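Local coordinates for lipoprotein (Actinomyces odontolyticus, PDB 3UP9) that probably serves as the membrane-attached, substrate-binding lipoprotein for methionine uptake, holding selenomethionine in the crystal between the two lobes of a periplasmic-binding-protein fold, at residues 102-114 with 150-162. Sequence-based numbering, arbitrary orientation.
Sequences ELPDGGTIGIISD and NFDFREVEGPQLV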
ATOM      1  N   GLU A 102       4.630 -24.482   9.192  1.00 48.30           N
ATOM      2  CA  GLU A 102       3.521 -25.334   9.488  1.00 48.00           C
ATOM      3  C   GLU A 102       2.523 -25.381   8.344  1.00 45.57           C
ATOM      4  O   GLU A 102       1.476 -25.954   8.478  1.00 45.31           O
ATOM      5  CB  GLU A 102       2.908 -24.880  10.806  1.00 49.52           C
ATOM      6  CG  GLU A 102       3.908 -25.008  11.968  1.00 51.62           C
ATOM      7  CD  GLU A 102       4.481 -26.424  12.123  1.00 53.98           C
ATOM      8  OE1 GLU A 102       3.691 -27.382  12.210  1.00 58.68           O
ATOM      9  OE2 GLU A 102       5.713 -26.605  12.200  1.00 54.61           O
ATOM     10  N   LEU A 103       2.868 -24.775   7.216  1.00 45.25           N
ATOM     11  CA  LEU A 103       2.102 -24.876   5.987  1.00 46.27           C
ATOM     12  C   LEU A 103       1.837 -26.355   5.727  1.00 47.91           C
ATOM     13  O   LEU A 103       2.760 -27.127   5.484  1.00 49.75           O
ATOM     14  CB  LEU A 103       2.848 -24.240   4.795  1.00 45.61           C
ATOM     15  CG  LEU A 103       2.179 -24.230   3.403  1.00 45.72           C
ATOM     16  CD1 LEU A 103       0.794 -23.539   3.399  1.00 42.62           C
ATOM     17  CD2 LEU A 103       3.126 -23.610   2.358  1.00 42.04           C
ATOM     18  N   PRO A 104       0.570 -26.771   5.841  1.00 48.75           N
ATOM     19  CA  PRO A 104       0.289 -28.169   5.586  1.00 51.58           C
ATOM     20  C   PRO A 104       0.556 -28.541   4.130  1.00 51.22           C
ATOM     21  O   PRO A 104       0.485 -27.695   3.256  1.00 49.53           O
ATOM     22  CB  PRO A 104      -1.213 -28.316   5.930  1.00 52.03           C
ATOM     23  CG  PRO A 104      -1.588 -27.054   6.671  1.00 50.40           C
ATOM     24  CD  PRO A 104      -0.638 -26.003   6.183  1.00 48.47           C
ATOM     25  N   ASP A 105       0.904 -29.793   3.915  1.00 53.82           N
ATOM     26  CA  ASP A 105       0.952 -30.389   2.599  1.00 57.65           C
ATOM     27  C   ASP A 105      -0.404 -30.244   1.869  1.00 56.64           C
ATOM     28  O   ASP A 105      -1.415 -30.769   2.349  1.00 55.39           O
ATOM     29  CB  ASP A 105       1.255 -31.886   2.768  1.00 62.99           C
ATOM     30  CG  ASP A 105       1.897 -32.469   1.552  1.00 67.88           C
ATOM     31  OD1 ASP A 105       1.611 -31.980   0.425  1.00 69.57           O
ATOM     32  OD2 ASP A 105       2.723 -33.376   1.735  1.00 70.51           O
ATOM     33  N   GLY A 106      -0.410 -29.545   0.729  1.00 55.27           N
ATOM     34  CA  GLY A 106      -1.654 -29.138   0.040  1.00 54.76           C
ATOM     35  C   GLY A 106      -2.408 -27.987   0.704  1.00 51.88           C
ATOM     36  O   GLY A 106      -3.589 -27.774   0.455  1.00 53.52           O
ATOM     37  N   GLY A 107      -1.708 -27.229   1.532  1.00 49.81           N
ATOM     38  CA  GLY A 107      -2.271 -26.065   2.222  1.00 49.93           C
ATOM     39  C   GLY A 107      -2.448 -24.906   1.257  1.00 48.90           C
ATOM     40  O   GLY A 107      -2.069 -25.018   0.095  1.00 50.05           O
ATOM     41  N   THR A 108      -3.007 -23.802   1.731  1.00 46.86           N
ATOM     42  CA  THR A 108      -3.383 -22.694   0.853  1.00 44.62           C
ATOM     43  C   THR A 108      -2.838 -21.341   1.337  1.00 42.50           C
ATOM     44  O   THR A 108      -2.754 -21.115   2.513  1.00 40.63           O
ATOM     45  CB  THR A 108      -4.904 -22.591   0.766  1.00 44.45           C
ATOM     46  OG1 THR A 108      -5.420 -22.513   2.088  1.00 41.65           O
ATOM     47  CG2 THR A 108      -5.514 -23.797  -0.032  1.00 45.01           C
ATOM     48  N   ILE A 109      -2.441 -20.464   0.408  1.00 43.27           N
ATOM     49  CA  ILE A 109      -1.954 -19.125   0.732  1.00 41.09           C
ATOM     50  C   ILE A 109      -2.731 -18.180  -0.156  1.00 40.11           C
ATOM     51  O   ILE A 109      -2.659 -18.275  -1.361  1.00 38.51           O
ATOM     52  CB  ILE A 109      -0.437 -18.928   0.511  1.00 41.30           C
ATOM     53  CG1 ILE A 109       0.379 -19.906   1.392  1.00 41.34           C
ATOM     54  CG2 ILE A 109      -0.028 -17.470   0.794  1.00 38.97           C
ATOM     55  CD1 ILE A 109       1.886 -19.733   1.338  1.00 39.48           C
ATOM     56  N   GLY A 110      -3.525 -17.321   0.476  1.00 40.32           N
ATOM     57  CA  GLY A 110      -4.160 -16.197  -0.194  1.00 40.14           C
ATOM     58  C   GLY A 110      -3.159 -15.163  -0.664  1.00 40.00           C
ATOM     59  O   GLY A 110      -2.242 -14.789   0.073  1.00 42.46           O
ATOM     60  N   ILE A 111      -3.342 -14.687  -1.882  1.00 40.35           N
ATOM     61  CA  ILE A 111      -2.416 -13.748  -2.514  1.00 39.09           C
ATOM     62  C   ILE A 111      -3.251 -12.760  -3.341  1.00 40.44           C
ATOM     63  O   ILE A 111      -4.204 -13.137  -4.002  1.00 41.00           O
ATOM     64  CB  ILE A 111      -1.375 -14.518  -3.381  1.00 39.21           C
ATOM     65  CG1 ILE A 111      -0.197 -13.626  -3.814  1.00 37.94           C
ATOM     66  CG2 ILE A 111      -2.052 -15.220  -4.582  1.00 39.75           C
ATOM     67  CD1 ILE A 111       1.065 -14.424  -4.163  1.00 37.78           C
ATOM     68  N   ILE A 112      -2.911 -11.485  -3.262  1.00 40.44           N
ATOM     69  CA  ILE A 112      -3.595 -10.441  -4.012  1.00 41.14           C
ATOM     70  C   ILE A 112      -3.505 -10.687  -5.546  1.00 45.40           C
ATOM     71  O   ILE A 112      -2.591 -11.369  -6.072  1.00 48.36           O
ATOM     72  CB  ILE A 112      -2.996  -9.039  -3.628  1.00 39.40           C
ATOM     73  CG1 ILE A 112      -4.033  -7.921  -3.839  1.00 38.43           C
ATOM     74  CG2 ILE A 112      -1.682  -8.798  -4.401  1.00 36.22           C
ATOM     75  CD1 ILE A 112      -3.704  -6.587  -3.208  1.00 36.05           C
ATOM     76  N   SER A 113      -4.430 -10.081  -6.279  1.00 47.14           N
ATOM     77  CA  SER A 113      -4.579 -10.383  -7.712  1.00 49.62           C
ATOM     78  C   SER A 113      -3.977  -9.352  -8.659  1.00 44.89           C
ATOM     79  O   SER A 113      -3.784  -9.657  -9.799  1.00 44.94           O
ATOM     80  CB  SER A 113      -6.065 -10.640  -8.064  1.00 49.92           C
ATOM     81  OG  SER A 113      -6.805  -9.500  -7.713  1.00 51.46           O
ATOM     82  N   ASP A 114      -3.627  -8.161  -8.183  1.00 47.01           N
ATOM     83  CA  ASP A 114      -2.967  -7.159  -9.050  1.00 44.26           C
ATOM     84  C   ASP A 114      -1.476  -7.514  -9.265  1.00 43.96           C
ATOM     85  O   ASP A 114      -0.837  -8.052  -8.350  1.00 44.14           O
ATOM     86  CB  ASP A 114      -3.198  -5.743  -8.507  1.00 43.61           C
ATOM     87  CG  ASP A 114      -2.252  -5.349  -7.357  1.00 46.58           C
ATOM     88  OD1 ASP A 114      -1.058  -4.970  -7.612  1.00 49.36           O
ATOM     89  OD2 ASP A 114      -2.730  -5.337  -6.196  1.00 47.09           O
ATOM     90  N   ASN A 150       4.633 -28.315  -1.393  1.00 63.23           N
ATOM     91  CA  ASN A 150       3.337 -28.572  -2.008  1.00 62.68           C
ATOM     92  C   ASN A 150       2.200 -27.777  -1.342  1.00 59.24           C
ATOM     93  O   ASN A 150       1.712 -28.131  -0.269  1.00 56.50           O
ATOM     94  CB  ASN A 150       3.012 -30.066  -1.985  1.00 67.09           C
ATOM     95  CG  ASN A 150       1.715 -30.372  -2.718  1.00 71.61           C
ATOM     96  OD1 ASN A 150       0.711 -30.712  -2.104  1.00 72.65           O
ATOM     97  ND2 ASN A 150       1.719 -30.201  -4.039  1.00 78.15           N
ATOM     98  N   PHE A 151       1.795 -26.690  -1.985  1.00 54.47           N
ATOM     99  CA  PHE A 151       0.664 -25.905  -1.541  1.00 52.11           C
ATOM    100  C   PHE A 151       0.022 -25.253  -2.790  1.00 53.63           C
ATOM    101  O   PHE A 151       0.571 -25.359  -3.872  1.00 57.92           O
ATOM    102  CB  PHE A 151       1.144 -24.845  -0.535  1.00 48.83           C
ATOM    103  CG  PHE A 151       1.990 -23.754  -1.167  1.00 45.81           C
ATOM    104  CD1 PHE A 151       3.362 -23.917  -1.342  1.00 45.08           C
ATOM    105  CD2 PHE A 151       1.411 -22.582  -1.606  1.00 43.96           C
ATOM    106  CE1 PHE A 151       4.116 -22.927  -1.955  1.00 44.73           C
ATOM    107  CE2 PHE A 151       2.169 -21.590  -2.245  1.00 42.63           C
ATOM    108  CZ  PHE A 151       3.509 -21.771  -2.425  1.00 42.25           C
ATOM    109  N   ASP A 152      -1.121 -24.581  -2.637  1.00 53.83           N
ATOM    110  CA  ASP A 152      -1.762 -23.806  -3.696  1.00 54.13           C
ATOM    111  C   ASP A 152      -1.919 -22.349  -3.301  1.00 51.67           C
ATOM    112  O   ASP A 152      -2.296 -22.041  -2.168  1.00 48.90           O
ATOM    113  CB  ASP A 152      -3.149 -24.381  -4.005  1.00 57.86           C
ATOM    114  CG  ASP A 152      -3.072 -25.807  -4.462  1.00 63.31           C
ATOM    115  OD1 ASP A 152      -2.217 -26.099  -5.323  1.00 64.76           O
ATOM    116  OD2 ASP A 152      -3.837 -26.643  -3.945  1.00 71.41           O
ATOM    117  N   PHE A 153      -1.640 -21.452  -4.242  1.00 50.58           N
ATOM    118  CA  PHE A 153      -2.031 -20.070  -4.080  1.00 50.89           C
ATOM    119  C   PHE A 153      -3.503 -19.893  -4.386  1.00 50.23           C
ATOM    120  O   PHE A 153      -4.060 -20.571  -5.243  1.00 54.35           O
ATOM    121  CB  PHE A 153      -1.248 -19.167  -5.012  1.00 50.44           C
ATOM    122  CG  PHE A 153       0.199 -19.010  -4.649  1.00 48.67           C
ATOM    123  CD1 PHE A 153       0.564 -18.213  -3.599  1.00 46.25           C
ATOM    124  CD2 PHE A 153       1.193 -19.622  -5.413  1.00 49.76           C
ATOM    125  CE1 PHE A 153       1.899 -18.056  -3.275  1.00 46.31           C
ATOM    126  CE2 PHE A 153       2.530 -19.445  -5.112  1.00 48.33           C
ATOM    127  CZ  PHE A 153       2.876 -18.666  -4.031  1.00 47.97           C
ATOM    128  N   ARG A 154      -4.145 -18.990  -3.682  1.00 49.20           N
ATOM    129  CA  ARG A 154      -5.510 -18.603  -4.059  1.00 50.28           C
ATOM    130  C   ARG A 154      -5.586 -17.104  -4.185  1.00 47.36           C
ATOM    131  O   ARG A 154      -5.407 -16.377  -3.202  1.00 45.00           O
ATOM    132  CB  ARG A 154      -6.534 -19.078  -3.035  1.00 52.27           C
ATOM    133  CG  ARG A 154      -6.545 -20.562  -2.853  1.00 54.96           C
ATOM    134  CD  ARG A 154      -7.131 -21.264  -4.041  1.00 60.89           C
ATOM    135  NE  ARG A 154      -7.569 -22.532  -3.502  1.00 68.23           N
ATOM    136  CZ  ARG A 154      -8.739 -22.731  -2.887  1.00 70.08           C
ATOM    137  NH1 ARG A 154      -9.675 -21.761  -2.789  1.00 66.90           N
ATOM    138  NH2 ARG A 154      -8.976 -23.935  -2.391  1.00 72.36           N
ATOM    139  N   GLU A 155      -5.834 -16.648  -5.409  1.00 49.85           N
ATOM    140  CA  GLU A 155      -5.927 -15.224  -5.708  1.00 49.22           C
ATOM    141  C   GLU A 155      -7.181 -14.704  -5.127  1.00 48.19           C
ATOM    142  O   GLU A 155      -8.215 -15.278  -5.295  1.00 49.38           O
ATOM    143  CB  GLU A 155      -5.978 -14.982  -7.188  1.00 52.15           C
ATOM    144  CG  GLU A 155      -4.670 -15.177  -7.908  1.00 56.51           C
ATOM    145  CD  GLU A 155      -4.718 -14.487  -9.266  1.00 59.87           C
ATOM    146  OE1 GLU A 155      -5.836 -14.332  -9.790  1.00 61.28           O
ATOM    147  OE2 GLU A 155      -3.665 -14.068  -9.780  1.00 61.03           O
ATOM    148  N   VAL A 156      -7.071 -13.588  -4.445  1.00 50.40           N
ATOM    149  CA  VAL A 156      -8.156 -12.976  -3.754  1.00 50.55           C
ATOM    150  C   VAL A 156      -8.014 -11.503  -4.111  1.00 51.08           C
ATOM    151  O   VAL A 156      -6.898 -11.006  -4.334  1.00 50.84           O
ATOM    152  CB  VAL A 156      -8.000 -13.292  -2.254  1.00 50.42           C
ATOM    153  CG1 VAL A 156      -8.610 -12.239  -1.374  1.00 52.54           C
ATOM    154  CG2 VAL A 156      -8.620 -14.640  -1.948  1.00 51.70           C
ATOM    155  N   GLU A 157      -9.129 -10.798  -4.200  1.00 51.16           N
ATOM    156  CA  GLU A 157      -9.076  -9.364  -4.442  1.00 52.51           C
ATOM    157  C   GLU A 157      -8.636  -8.717  -3.147  1.00 47.24           C
ATOM    158  O   GLU A 157      -8.895  -9.236  -2.097  1.00 42.22           O
ATOM    159  CB  GLU A 157     -10.438  -8.813  -4.905  1.00 62.57           C
ATOM    160  CG  GLU A 157     -10.712  -8.998  -6.407  1.00 69.32           C
ATOM    161  CD  GLU A 157     -12.116  -8.542  -6.811  1.00 78.47           C
ATOM    162  OE1 GLU A 157     -12.999  -8.464  -5.929  1.00 84.75           O
ATOM    163  OE2 GLU A 157     -12.346  -8.244  -8.005  1.00 85.26           O
ATOM    164  N   GLY A 158      -7.931  -7.598  -3.234  1.00 45.70           N
ATOM    165  CA  GLY A 158      -7.332  -6.969  -2.070  1.00 43.17           C
ATOM    166  C   GLY A 158      -8.190  -6.791  -0.834  1.00 44.49           C
ATOM    167  O   GLY A 158      -7.743  -7.091   0.260  1.00 45.11           O
ATOM    168  N   PRO A 159      -9.421  -6.277  -0.980  1.00 47.56           N
ATOM    169  CA  PRO A 159     -10.214  -6.061   0.240  1.00 47.73           C
ATOM    170  C   PRO A 159     -10.754  -7.359   0.852  1.00 48.55           C
ATOM    171  O   PRO A 159     -11.334  -7.311   1.921  1.00 45.14           O
ATOM    172  CB  PRO A 159     -11.373  -5.158  -0.227  1.00 46.86           C
ATOM    173  CG  PRO A 159     -10.926  -4.581  -1.505  1.00 48.74           C
ATOM    174  CD  PRO A 159      -9.956  -5.529  -2.132  1.00 46.85           C
ATOM    175  N   GLN A 160     -10.586  -8.484   0.158  1.00 49.24           N
ATOM    176  CA  GLN A 160     -11.031  -9.806   0.617  1.00 51.84           C
ATOM    177  C   GLN A 160      -9.889 -10.579   1.324  1.00 49.37           C
ATOM    178  O   GLN A 160     -10.081 -11.689   1.847  1.00 45.50           O
ATOM    179  CB  GLN A 160     -11.567 -10.612  -0.601  1.00 57.45           C
ATOM    180  CG  GLN A 160     -12.861 -10.068  -1.189  1.00 63.53           C
ATOM    181  CD  GLN A 160     -13.914  -9.858  -0.108  1.00 73.34           C
ATOM    182  OE1 GLN A 160     -14.327 -10.806   0.579  1.00 88.24           O
ATOM    183  NE2 GLN A 160     -14.328  -8.609   0.082  1.00 79.05           N
ATOM    184  N   LEU A 161      -8.692  -9.989   1.326  1.00 48.34           N
ATOM    185  CA  LEU A 161      -7.497 -10.635   1.927  1.00 46.37           C
ATOM    186  C   LEU A 161      -7.657 -11.029   3.418  1.00 43.28           C
ATOM    187  O   LEU A 161      -7.412 -12.186   3.771  1.00 42.50           O
ATOM    188  CB  LEU A 161      -6.236  -9.776   1.721  1.00 42.34           C
ATOM    189  CG  LEU A 161      -5.622  -9.917   0.326  1.00 42.84           C
ATOM    190  CD1 LEU A 161      -4.683  -8.757   0.104  1.00 40.02           C
ATOM    191  CD2 LEU A 161      -4.941 -11.243   0.106  1.00 40.42           C
ATOM    192  N   VAL A 162      -8.010 -10.070   4.279  1.00 44.71           N
ATOM    193  CA  VAL A 162      -8.233 -10.338   5.711  1.00 41.78           C
ATOM    194  C   VAL A 162      -9.323 -11.365   5.905  1.00 43.03           C
ATOM    195  O   VAL A 162      -9.100 -12.328   6.599  1.00 46.56           O
ATOM    196  CB  VAL A 162      -8.579  -9.079   6.519  1.00 43.90           C
ATOM    197  CG1 VAL A 162      -8.965  -9.424   7.987  1.00 40.40           C
ATOM    198  CG2 VAL A 162      -7.424  -8.138   6.479  1.00 38.76           C
TER
HETATM  199  O   HOH W   1      -7.052  -7.329  -6.111  1.00 45.19           O
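Ile111 and Phe153 meet on one face of a parallel strand pair, the terminal methyl CD1 of the isoleucine lying 3.8 Å from CE1 of the ring. With CG1 anti to the backbone N (chi1 -167°) and the chain extended, Ile111 brings that methyl obliquely against CD1 and CE1 of the phenyl ring. Phe151, two residues earlier on the same face, sets its CE2 over the centre of the Phe153 ring, while Phe153 CD1 comes to the edge of the Phe151 ring. Leu103 CD2 packs 3.7 Å from CG of Phe151, and Ile109 CD1 lies 4.0 Å from its CE2, both approaching obliquely. Broad rings suit this place because the face is roofed by helix 115-127, whose Leu122 and Leu125 touch Phe153, and by Val131. A serine in place of Phe151 would probably open a gap between Leu103 and Ile109 and uncover one face of the Phe153 ring.

Beneath the side chains, strands 107-112 and 151-156 are stitched in parallel register. Ile109 gives its N-H to Asp152 O (3.0 Å) and takes one from Arg154 N through its own O (2.8 Å); Ile111 repeats the pattern with Arg154 and Val156. At the far end Ile112 CD1 rests 3.8 Å from Gly158 CA, where a side chain on the glycine would be tight, and Leu161 CD1 flanks the same methyl. A water joins Ser113 OG to Gly158 N, and Glu155 OE2 is hydrogen-bonded to NE2 of Gln118.

Strand 151-156 forms an outer strand of one lobe's five-stranded sheet, one face mainly apolar except for Glu155 at its end, the other more polar with Asp152 and Arg154. The Ile112 side chain lies about 7 Å from the selenomethionine. Backbone bonds hold this edge strand while Phe153 packs under the helix.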